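Lysosome-associated membrane glycoprotein 1 (PDB 5GV0) is a glycoprotein of the lysosomal membrane whose luminal domains probably take part in its assembly with other copies of itself. Local coordinates at residues I43-S49 / K61-R67; A22-T28 / M132-F138; I55-T59 / L71-M75. All coordinates share one frame. Numbering follows the deposited sequence.

Contact 1: I43-S49 / K61-R67. With NAG (2-acetamido-2-deoxy-beta-D-glucopyranose), chain E.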
loop_
_atom_site.group_PDB
_atom_site.type_symbol
_atom_site.label_atom_id
_atom_site.label_comp_id
_atom_site.label_asym_id
_atom_site.label_seq_id
_atom_site.Cartn_x
_atom_site.Cartn_y
_atom_site.Cartn_z
ATOM N N ILE A 43 -4.403 -6.611 6.118
ATOM C CA ILE A 43 -4.270 -5.347 6.812
ATOM C C ILE A 43 -5.592 -5.109 7.515
ATOM O O ILE A 43 -6.657 -5.134 6.897
ATOM C CB ILE A 43 -3.939 -4.208 5.861
ATOM C CG1 ILE A 43 -2.600 -4.468 5.168
ATOM C CG2 ILE A 43 -3.916 -2.888 6.623
ATOM C CD1 ILE A 43 -1.485 -4.876 6.102
ATOM N N SER A 44 -5.516 -4.923 8.822
ATOM C CA SER A 44 -6.698 -4.858 9.659
ATOM C C SER A 44 -7.153 -3.425 9.866
ATOM O O SER A 44 -6.333 -2.515 9.932
ATOM C CB SER A 44 -6.415 -5.518 11.006
ATOM O OG SER A 44 -7.491 -5.319 11.900
ATOM N N PRO A 45 -8.469 -3.222 9.985
ATOM C CA PRO A 45 -9.005 -1.917 10.376
ATOM C C PRO A 45 -8.444 -1.487 11.736
ATOM O O PRO A 45 -8.345 -0.294 12.029
ATOM C CB PRO A 45 -10.519 -2.167 10.442
ATOM C CG PRO A 45 -10.658 -3.647 10.601
ATOM C CD PRO A 45 -9.533 -4.227 9.810
ATOM N N ASN A 46 -8.050 -2.476 12.532
ATOM C CA ASN A 46 -7.509 -2.268 13.870
ATOM C C ASN A 46 -6.092 -1.725 13.894
ATOM O O ASN A 46 -5.625 -1.247 14.924
ATOM C CB ASN A 46 -7.535 -3.579 14.650
ATOM C CG ASN A 46 -8.931 -4.135 14.795
ATOM O OD1 ASN A 46 -9.904 -3.384 14.825
ATOM N ND2 ASN A 46 -9.040 -5.455 14.880
ATOM N N ASP A 47 -5.399 -1.824 12.765
ATOM C CA ASP A 47 -4.005 -1.409 12.712
ATOM C C ASP A 47 -3.848 0.081 12.977
ATOM O O ASP A 47 -4.732 0.880 12.673
ATOM C CB ASP A 47 -3.384 -1.740 11.355
ATOM C CG ASP A 47 -3.243 -3.231 11.118
ATOM O OD1 ASP A 47 -3.322 -4.009 12.094
ATOM O OD2 ASP A 47 -3.041 -3.617 9.947
ATOM N N THR A 48 -2.702 0.435 13.544
ATOM C CA THR A 48 -2.328 1.819 13.753
ATOM C C THR A 48 -1.856 2.400 12.433
ATOM O O THR A 48 -1.008 1.804 11.769
ATOM C CB THR A 48 -1.214 1.930 14.794
ATOM O OG1 THR A 48 -1.703 1.474 16.064
ATOM C CG2 THR A 48 -0.735 3.362 14.915
ATOM N N SER A 49 -2.405 3.536 12.029
ATOM C CA SER A 49 -1.955 4.160 10.789
ATOM C C SER A 49 -1.436 5.582 10.985
ATOM O O SER A 49 -1.867 6.322 11.873
ATOM C CB SER A 49 -3.071 4.164 9.743
ATOM O OG SER A 49 -4.165 4.957 10.157
ATOM N N LYS A 61 1.889 4.409 6.671
ATOM C CA LYS A 61 2.352 3.264 7.442
ATOM C C LYS A 61 1.212 2.668 8.253
ATOM O O LYS A 61 0.522 3.372 8.985
ATOM C CB LYS A 61 3.506 3.650 8.363
ATOM C CG LYS A 61 4.120 2.469 9.096
ATOM C CD LYS A 61 5.214 2.900 10.052
ATOM C CE LYS A 61 6.429 3.450 9.328
ATOM N NZ LYS A 61 7.555 3.656 10.286
ATOM N N VAL A 62 1.013 1.364 8.098
ATOM C CA VAL A 62 -0.017 0.647 8.826
ATOM C C VAL A 62 0.651 -0.457 9.636
ATOM O O VAL A 62 1.385 -1.290 9.096
ATOM C CB VAL A 62 -1.105 0.080 7.874
ATOM C CG1 VAL A 62 -1.779 1.223 7.127
ATOM C CG2 VAL A 62 -0.520 -0.899 6.873
ATOM N N GLU A 63 0.423 -0.460 10.941
ATOM C CA GLU A 63 1.201 -1.349 11.784
ATOM C C GLU A 63 0.447 -1.902 12.980
ATOM O O GLU A 63 -0.584 -1.372 13.404
ATOM C CB GLU A 63 2.463 -0.631 12.267
ATOM C CG GLU A 63 2.208 0.635 13.068
ATOM C CD GLU A 63 3.480 1.433 13.300
ATOM O OE1 GLU A 63 4.532 0.823 13.596
ATOM O OE2 GLU A 63 3.435 2.672 13.175
ATOM N N ASN A 64 0.986 -2.995 13.503
ATOM C CA ASN A 64 0.573 -3.546 14.778
ATOM C C ASN A 64 1.812 -4.085 15.488
ATOM O O ASN A 64 2.936 -3.766 15.100
ATOM C CB ASN A 64 -0.494 -4.625 14.593
ATOM C CG ASN A 64 -0.055 -5.736 13.664
ATOM O OD1 ASN A 64 1.061 -6.243 13.757
ATOM N ND2 ASN A 64 -0.943 -6.127 12.757
ATOM N N LYS A 65 1.608 -4.904 16.514
ATOM C CA LYS A 65 2.712 -5.377 17.344
ATOM C C LYS A 65 3.737 -6.216 16.574
ATOM O O LYS A 65 4.928 -6.180 16.876
ATOM C CB LYS A 65 2.163 -6.183 18.525
ATOM C CG LYS A 65 3.199 -6.533 19.581
ATOM C CD LYS A 65 2.561 -7.242 20.766
ATOM C CE LYS A 65 2.015 -8.606 20.372
ATOM N NZ LYS A 65 3.099 -9.535 19.941
ATOM N N ASN A 66 3.274 -6.959 15.574
ATOM C CA ASN A 66 4.135 -7.913 14.879
ATOM C C ASN A 66 4.500 -7.533 13.451
ATOM O O ASN A 66 5.204 -8.277 12.771
ATOM C CB ASN A 66 3.474 -9.292 14.863
ATOM C CG ASN A 66 3.544 -9.991 16.205
ATOM O OD1 ASN A 66 2.520 -10.260 16.832
ATOM N ND2 ASN A 66 4.759 -10.295 16.650
ATOM N N ARG A 67 4.040 -6.373 12.995
ATOM C CA ARG A 67 4.143 -6.055 11.578
ATOM C C ARG A 67 4.019 -4.566 11.314
ATOM O O ARG A 67 3.178 -3.894 11.907
ATOM C CB ARG A 67 3.058 -6.807 10.809
ATOM C CG ARG A 67 3.103 -6.657 9.301
ATOM C CD ARG A 67 1.691 -6.557 8.748
ATOM N NE ARG A 67 1.156 -5.214 8.923
ATOM C CZ ARG A 67 -0.100 -4.935 9.256
ATOM N NH1 ARG A 67 -0.983 -5.906 9.464
ATOM N NH2 ARG A 67 -0.470 -3.670 9.384
HETATM C C1 NAG E . 11.664 -1.315 10.052
HETATM C C2 NAG E . 11.034 0.060 9.836
HETATM C C3 NAG E . 12.120 1.120 9.662
HETATM C C4 NAG E . 13.114 1.060 10.815
HETATM C C5 NAG E . 13.649 -0.359 10.967
HETATM C C6 NAG E . 14.565 -0.519 12.158
HETATM C C7 NAG E . 8.834 0.274 8.757
HETATM C C8 NAG E . 8.079 0.192 7.466
HETATM N N2 NAG E . 10.148 0.041 8.683
HETATM O O3 NAG E . 11.510 2.404 9.627
HETATM O O4 NAG E . 14.200 1.945 10.567
HETATM O O5 NAG E . 12.554 -1.264 11.160
HETATM O O6 NAG E . 13.845 -0.434 13.381
HETATM O O7 NAG E . 8.281 0.547 9.819
#
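An antiparallel beta hairpin, formed by strands 48-52 and 57-64, begins its ladder here, and a buried salt-bridged arginine fastens the turn that leads into it. Two backbone bonds define the hydrogen-bonded pair Thr-48/Glu-63: Thr-48 N to Glu-63 O and Glu-63 N to Thr-48 O, both 2.8 Å. In the next, non-hydrogen-bonded pair, the CA atoms of Ser-49 and Val-62 close to 4.5 Å. Ahead of the strand, residues 44-47 make a type I turn, with Asp-47 N bonded to Ser-44 O at 3.1 Å. Asp-47 OD2 has two roles: it accepts from Ser-44 N at 3.0 Å and forms the salt bridge to Arg-67 NH2 at 2.6 Å. The same NH2 donates to Val-62 O at 3.0 Å, so the guanidinium ties turn and strand together, while Ile-43 CD1 covers one of its faces, 3.4 Å from Arg-67 CZ. Asn-64 ND2 reaches Asp-47 OD1 at 3.3 Å, and Asn-64 OD1 closes an Asx turn with Asn-66 N at 3.0 Å. Leading away from segment 43-49, Lys-61 NZ makes a weak hydrogen bond to O7 of the NAG, 3.2 Å. Linked strands of this kind build the sheets of the beta-prism fold described for LAMP luminal domains.

Contact 2: A22-T28 / M132-F138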
loop_
_atom_site.group_PDB
_atom_site.type_symbol
_atom_site.label_atom_id
_atom_site.label_comp_id
_atom_site.label_asym_id
_atom_site.label_seq_id
_atom_site.Cartn_x
_atom_site.Cartn_y
_atom_site.Cartn_z
ATOM N N ALA A 22 -8.732 -2.164 0.622
ATOM C CA ALA A 22 -8.594 -3.446 1.289
ATOM C C ALA A 22 -7.289 -4.085 0.835
ATOM O O ALA A 22 -7.081 -4.284 -0.365
ATOM C CB ALA A 22 -9.788 -4.347 0.966
ATOM N N LEU A 23 -6.416 -4.392 1.791
ATOM C CA LEU A 23 -5.066 -4.859 1.496
ATOM C C LEU A 23 -4.738 -6.158 2.208
ATOM O O LEU A 23 -5.224 -6.418 3.305
ATOM C CB LEU A 23 -4.036 -3.806 1.892
ATOM C CG LEU A 23 -4.185 -2.397 1.317
ATOM C CD1 LEU A 23 -3.154 -1.503 1.968
ATOM C CD2 LEU A 23 -4.008 -2.402 -0.187
ATOM N N GLN A 24 -3.878 -6.952 1.581
ATOM C CA GLN A 24 -3.503 -8.257 2.098
ATOM C C GLN A 24 -2.065 -8.556 1.722
ATOM O O GLN A 24 -1.676 -8.370 0.569
ATOM C CB GLN A 24 -4.444 -9.312 1.534
ATOM C CG GLN A 24 -4.079 -10.750 1.814
ATOM C CD GLN A 24 -5.048 -11.678 1.126
ATOM O OE1 GLN A 24 -4.849 -12.054 -0.027
ATOM N NE2 GLN A 24 -6.131 -12.016 1.816
ATOM N N LEU A 25 -1.272 -8.992 2.690
ATOM C CA LEU A 25 0.088 -9.445 2.410
ATOM C C LEU A 25 0.078 -10.942 2.154
ATOM O O LEU A 25 -0.465 -11.703 2.942
ATOM C CB LEU A 25 1.023 -9.112 3.568
ATOM C CG LEU A 25 1.102 -7.635 3.945
ATOM C CD1 LEU A 25 1.708 -7.499 5.323
ATOM C CD2 LEU A 25 1.928 -6.882 2.918
ATOM N N ASN A 26 0.671 -11.360 1.047
ATOM C CA ASN A 26 0.816 -12.774 0.739
ATOM C C ASN A 26 2.296 -13.111 0.846
ATOM O O ASN A 26 3.103 -12.651 0.032
ATOM C CB ASN A 26 0.257 -13.080 -0.658
ATOM C CG ASN A 26 0.328 -14.557 -1.026
ATOM O OD1 ASN A 26 1.315 -15.236 -0.756
ATOM N ND2 ASN A 26 -0.723 -15.050 -1.672
ATOM N N ILE A 27 2.660 -13.878 1.867
ATOM C CA ILE A 27 4.070 -14.132 2.135
ATOM C C ILE A 27 4.395 -15.623 2.159
ATOM O O ILE A 27 3.715 -16.430 2.807
ATOM C CB ILE A 27 4.520 -13.467 3.461
ATOM C CG1 ILE A 27 6.019 -13.679 3.666
ATOM C CG2 ILE A 27 3.705 -13.969 4.653
ATOM C CD1 ILE A 27 6.651 -12.659 4.572
ATOM N N THR A 28 5.432 -15.980 1.409
ATOM C CA THR A 28 5.952 -17.335 1.394
ATOM C C THR A 28 7.254 -17.349 2.179
ATOM O O THR A 28 8.131 -16.527 1.928
ATOM C CB THR A 28 6.179 -17.822 -0.039
ATOM O OG1 THR A 28 4.934 -17.799 -0.749
ATOM C CG2 THR A 28 6.739 -19.232 -0.051
ATOM N N MET A 132 9.084 -13.689 -2.741
ATOM C CA MET A 132 8.385 -14.288 -1.616
ATOM C C MET A 132 7.224 -13.451 -1.091
ATOM O O MET A 132 6.503 -13.892 -0.212
ATOM C CB MET A 132 9.376 -14.545 -0.480
ATOM C CG MET A 132 10.483 -15.526 -0.849
ATOM S SD MET A 132 9.829 -17.178 -1.182
ATOM C CE MET A 132 10.241 -17.360 -2.912
ATOM N N LEU A 133 7.034 -12.246 -1.619
ATOM C CA LEU A 133 6.007 -11.359 -1.068
ATOM C C LEU A 133 5.235 -10.616 -2.142
ATOM O O LEU A 133 5.828 -9.944 -2.985
ATOM C CB LEU A 133 6.635 -10.335 -0.121
ATOM C CG LEU A 133 5.702 -9.238 0.405
ATOM C CD1 LEU A 133 4.681 -9.811 1.386
ATOM C CD2 LEU A 133 6.512 -8.134 1.066
ATOM N N SER A 134 3.912 -10.715 -2.108
ATOM C CA SER A 134 3.098 -9.822 -2.920
ATOM C C SER A 134 2.180 -9.008 -2.019
ATOM O O SER A 134 1.776 -9.453 -0.937
ATOM C CB SER A 134 2.284 -10.591 -3.967
ATOM O OG SER A 134 1.379 -11.493 -3.364
ATOM N N LEU A 135 1.896 -7.787 -2.456
ATOM C CA LEU A 135 0.890 -6.958 -1.819
ATOM C C LEU A 135 -0.373 -7.063 -2.645
ATOM O O LEU A 135 -0.415 -6.592 -3.783
ATOM C CB LEU A 135 1.351 -5.506 -1.724
ATOM C CG LEU A 135 0.313 -4.508 -1.208
ATOM C CD1 LEU A 135 -0.041 -4.771 0.253
ATOM C CD2 LEU A 135 0.808 -3.078 -1.400
ATOM N N ASN A 136 -1.387 -7.705 -2.081
ATOM C CA ASN A 136 -2.654 -7.879 -2.771
ATOM C C ASN A 136 -3.573 -6.713 -2.465
ATOM O O ASN A 136 -4.004 -6.510 -1.330
ATOM C CB ASN A 136 -3.280 -9.219 -2.384
ATOM C CG ASN A 136 -2.406 -10.386 -2.791
ATOM O OD1 ASN A 136 -1.493 -10.231 -3.608
ATOM N ND2 ASN A 136 -2.682 -11.561 -2.240
ATOM N N VAL A 137 -3.799 -5.908 -3.498
ATOM C CA VAL A 137 -4.694 -4.767 -3.429
ATOM C C VAL A 137 -6.042 -5.270 -3.890
ATOM O O VAL A 137 -6.317 -5.353 -5.089
ATOM C CB VAL A 137 -4.208 -3.602 -4.300
ATOM C CG1 VAL A 137 -5.122 -2.409 -4.121
ATOM C CG2 VAL A 137 -2.781 -3.230 -3.929
ATOM N N PHE A 138 -6.862 -5.645 -2.923
ATOM C CA PHE A 138 -8.107 -6.338 -3.203
ATOM C C PHE A 138 -9.110 -5.368 -3.809
ATOM O O PHE A 138 -9.801 -5.696 -4.778
ATOM C CB PHE A 138 -8.647 -6.978 -1.920
ATOM C CG PHE A 138 -9.865 -7.809 -2.131
ATOM C CD1 PHE A 138 -9.754 -9.118 -2.566
ATOM C CD2 PHE A 138 -11.126 -7.285 -1.895
ATOM C CE1 PHE A 138 -10.885 -9.887 -2.764
ATOM C CE2 PHE A 138 -12.258 -8.048 -2.089
ATOM C CZ PHE A 138 -12.137 -9.348 -2.526
HETATM O O HOH W 1 4.080 -15.205 -1.572
#
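Leu-25 lies against Leu-135, with CD2 of the former 3.9 Å from CD1 of the latter, on the apolar face of an antiparallel beta ladder within one sheet of the LAMP beta-prism. Strands 22-28 and 133-138 run at 158° with their axes 4.8 Å apart, joining parts of the chain more than 100 residues distant. The backbone evidence is regular: Gln-24 N to Asn-136 O is 2.9 Å. The return bond, Asn-136 N to Gln-24 O, is 2.7 Å. Asn-26 N to Ser-134 O and Ser-134 N to Asn-26 O are both 3.0 Å hydrogen bonds. Leu-23, Leu-25, Ile-27, Leu-133, Leu-135 and Val-137 share the buried face; Leu-23 CD2 meets Val-137 CG2 at 4.0 Å, and beyond them Leu-69 and Leu-71 of the other sheet meet this layer. The second face is polar. There Asn-136 ND2 donates to Gln-24 OE1 at 3.1 Å, and Ser-134 OG to Asn-136 OD1 at 3.1 Å; OD1 is also bonded to His-126, and Gln-24 NE2 to Asn-42. At the end of the ladder Thr-28 N bonds Met-132 O at 2.9 Å, and a water sits 2.9 Å from Asn-26 OD1 and 2.9 Å from Thr-28 OG1, which is also hydrogen-bonded to Thr-38 OG1.

Contact 3: I55-T59 / L71-M75. With SO4 (sulfate ion), chain C.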
loop_
_atom_site.group_PDB
_atom_site.type_symbol
_atom_site.label_atom_id
_atom_site.label_comp_id
_atom_site.label_asym_id
_atom_site.label_seq_id
_atom_site.Cartn_x
_atom_site.Cartn_y
_atom_site.Cartn_z
ATOM N N ILE A 55 6.492 16.863 -1.583
ATOM C CA ILE A 55 6.195 17.060 -2.997
ATOM C C ILE A 55 6.824 15.982 -3.882
ATOM O O ILE A 55 6.518 15.914 -5.068
ATOM C CB ILE A 55 6.648 18.446 -3.488
ATOM C CG1 ILE A 55 8.140 18.649 -3.228
ATOM C CG2 ILE A 55 5.827 19.543 -2.823
ATOM C CD1 ILE A 55 8.651 19.998 -3.685
ATOM N N ASN A 56 7.683 15.138 -3.313
ATOM C CA ASN A 56 8.259 14.016 -4.068
ATOM C C ASN A 56 7.865 12.664 -3.492
ATOM O O ASN A 56 7.806 11.662 -4.218
ATOM C CB ASN A 56 9.789 14.107 -4.114
ATOM C CG ASN A 56 10.278 15.360 -4.807
ATOM O OD1 ASN A 56 10.030 15.561 -5.995
ATOM N ND2 ASN A 56 10.980 16.209 -4.067
ATOM N N LEU A 57 7.597 12.645 -2.191
ATOM C CA LEU A 57 7.326 11.407 -1.476
ATOM C C LEU A 57 6.183 11.558 -0.494
ATOM O O LEU A 57 6.199 12.446 0.360
ATOM C CB LEU A 57 8.575 10.941 -0.730
ATOM C CG LEU A 57 8.404 9.759 0.226
ATOM C CD1 LEU A 57 8.152 8.476 -0.551
ATOM C CD2 LEU A 57 9.621 9.607 1.127
ATOM N N VAL A 58 5.205 10.666 -0.603
ATOM C CA VAL A 58 4.094 10.590 0.342
ATOM C C VAL A 58 4.068 9.185 0.919
ATOM O O VAL A 58 4.183 8.214 0.167
ATOM C CB VAL A 58 2.747 10.919 -0.344
ATOM C CG1 VAL A 58 1.569 10.489 0.513
ATOM C CG2 VAL A 58 2.665 12.400 -0.657
ATOM N N THR A 59 3.937 9.053 2.235
ATOM C CA THR A 59 3.952 7.716 2.828
ATOM C C THR A 59 2.722 7.433 3.660
ATOM O O THR A 59 2.084 8.345 4.202
ATOM C CB THR A 59 5.185 7.488 3.726
ATOM O OG1 THR A 59 5.078 8.298 4.906
ATOM C CG2 THR A 59 6.477 7.804 2.988
ATOM N N LEU A 71 3.684 2.089 2.662
ATOM C CA LEU A 71 3.491 2.343 1.245
ATOM C C LEU A 71 4.105 3.687 0.929
ATOM O O LEU A 71 3.896 4.665 1.660
ATOM C CB LEU A 71 2.013 2.344 0.881
ATOM C CG LEU A 71 1.215 1.121 1.305
ATOM C CD1 LEU A 71 -0.226 1.269 0.851
ATOM C CD2 LEU A 71 1.847 -0.138 0.737
ATOM N N GLN A 72 4.870 3.745 -0.150
ATOM C CA GLN A 72 5.483 4.992 -0.577
ATOM C C GLN A 72 4.945 5.367 -1.940
ATOM O O GLN A 72 4.946 4.553 -2.859
ATOM C CB GLN A 72 7.009 4.864 -0.608
ATOM C CG GLN A 72 7.591 4.411 0.714
ATOM C CD GLN A 72 9.054 4.764 0.881
ATOM O OE1 GLN A 72 9.753 5.053 -0.087
ATOM N NE2 GLN A 72 9.525 4.747 2.123
ATOM N N PHE A 73 4.454 6.593 -2.053
ATOM C CA PHE A 73 3.913 7.098 -3.303
ATOM C C PHE A 73 4.855 8.146 -3.870
ATOM O O PHE A 73 5.434 8.946 -3.131
ATOM C CB PHE A 73 2.517 7.693 -3.094
ATOM C CG PHE A 73 1.489 6.678 -2.704
ATOM C CD1 PHE A 73 1.344 6.293 -1.379
ATOM C CD2 PHE A 73 0.690 6.086 -3.663
ATOM C CE1 PHE A 73 0.402 5.332 -1.018
ATOM C CE2 PHE A 73 -0.249 5.129 -3.310
ATOM C CZ PHE A 73 -0.393 4.754 -1.992
ATOM N N GLY A 74 5.010 8.127 -5.186
ATOM C CA GLY A 74 5.835 9.095 -5.869
ATOM C C GLY A 74 5.050 9.776 -6.957
ATOM O O GLY A 74 3.931 9.389 -7.286
ATOM N N MET A 75 5.639 10.813 -7.522
ATOM C CA MET A 75 5.031 11.429 -8.675
ATOM C C MET A 75 6.065 12.142 -9.499
ATOM O O MET A 75 7.128 12.527 -9.017
ATOM C CB MET A 75 3.924 12.395 -8.265
ATOM C CG MET A 75 4.366 13.561 -7.443
ATOM S SD MET A 75 3.230 14.892 -7.815
ATOM C CE MET A 75 3.945 15.530 -9.322
HETATM S S SO4 C . 9.861 15.739 -0.368
HETATM O O1 SO4 C . 9.320 17.088 -0.505
HETATM O O2 SO4 C . 11.039 15.607 -1.221
HETATM O O3 SO4 C . 10.249 15.497 1.018
HETATM O O4 SO4 C . 8.841 14.777 -0.787
HETATM O O HOH W 2 8.410 11.470 -6.813
HETATM O O HOH W 3 8.787 13.965 -7.881
#
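Val-58 and Phe-73 exchange two nearly straight backbone hydrogen bonds, Phe-73 N to Val-58 O at 2.8 Å and Val-58 N to Phe-73 O at 3.1 Å, with angles at the hydrogen of 171° and 170°. They fix the register of the beta hairpin made by strands 57-64 and 67-76, whose segments here run at 154° with axes 4.7 Å apart. One step on, Thr-59 and Gln-72 form a non-hydrogen-bonded pair with CA atoms 4.6 Å apart, and Thr-59 CA makes a CA-H...O contact with Leu-71 O at 3.3 Å. Toward Ile-55 the ladder opens and water enters: one molecule donates to Asn-56 O at 2.7 Å and accepts from Met-75 N at 2.9 Å, replacing a direct bond between Asn-56 O and Met-75 N, which stand 4.0 Å apart. The successive backbone nitrogens of Ile-55, Asn-56 and Leu-57 bind a sulfate, probably from the crystallisation liquor, through Ile-55 N to O1 at 3.0 Å and through Asn-56 N and Leu-57 N to O4, each at 2.8 Å. Further out the contact is packing. Val-58 and Phe-73 turn into the core of the prism, where both meet Leu-17 and the Phe-73 ring also touches Val-142. Gln-72, whose NE2 is bonded to Glu-70, lies on the opposite face, its CB 3.8 Å from Leu-57 CD1.

Contacts 1 and 3 belong to one sheet and share strand 57-64, which pairs with strand 48-52 along one edge and with strand 67-76 along the other; their centres are about 20 Å apart. Contact 2 lies in the other sheet, and both remaining contacts fall within the loop it closes. The sheets meet through side chains: Leu-135 CD2 of contact 2 is 3.8 Å from Leu-71 CD2 of contact 3, and Leu-25 CD1 is 3.6 Å from Arg-67 CD of contact 1. Ile-43 links contacts 1 and 2 directly, with its N 2.9 Å from Leu-23 O, a probable hydrogen bond. The bound groups, glycan and sulfate, touch the outer surface of contacts 1 and 3.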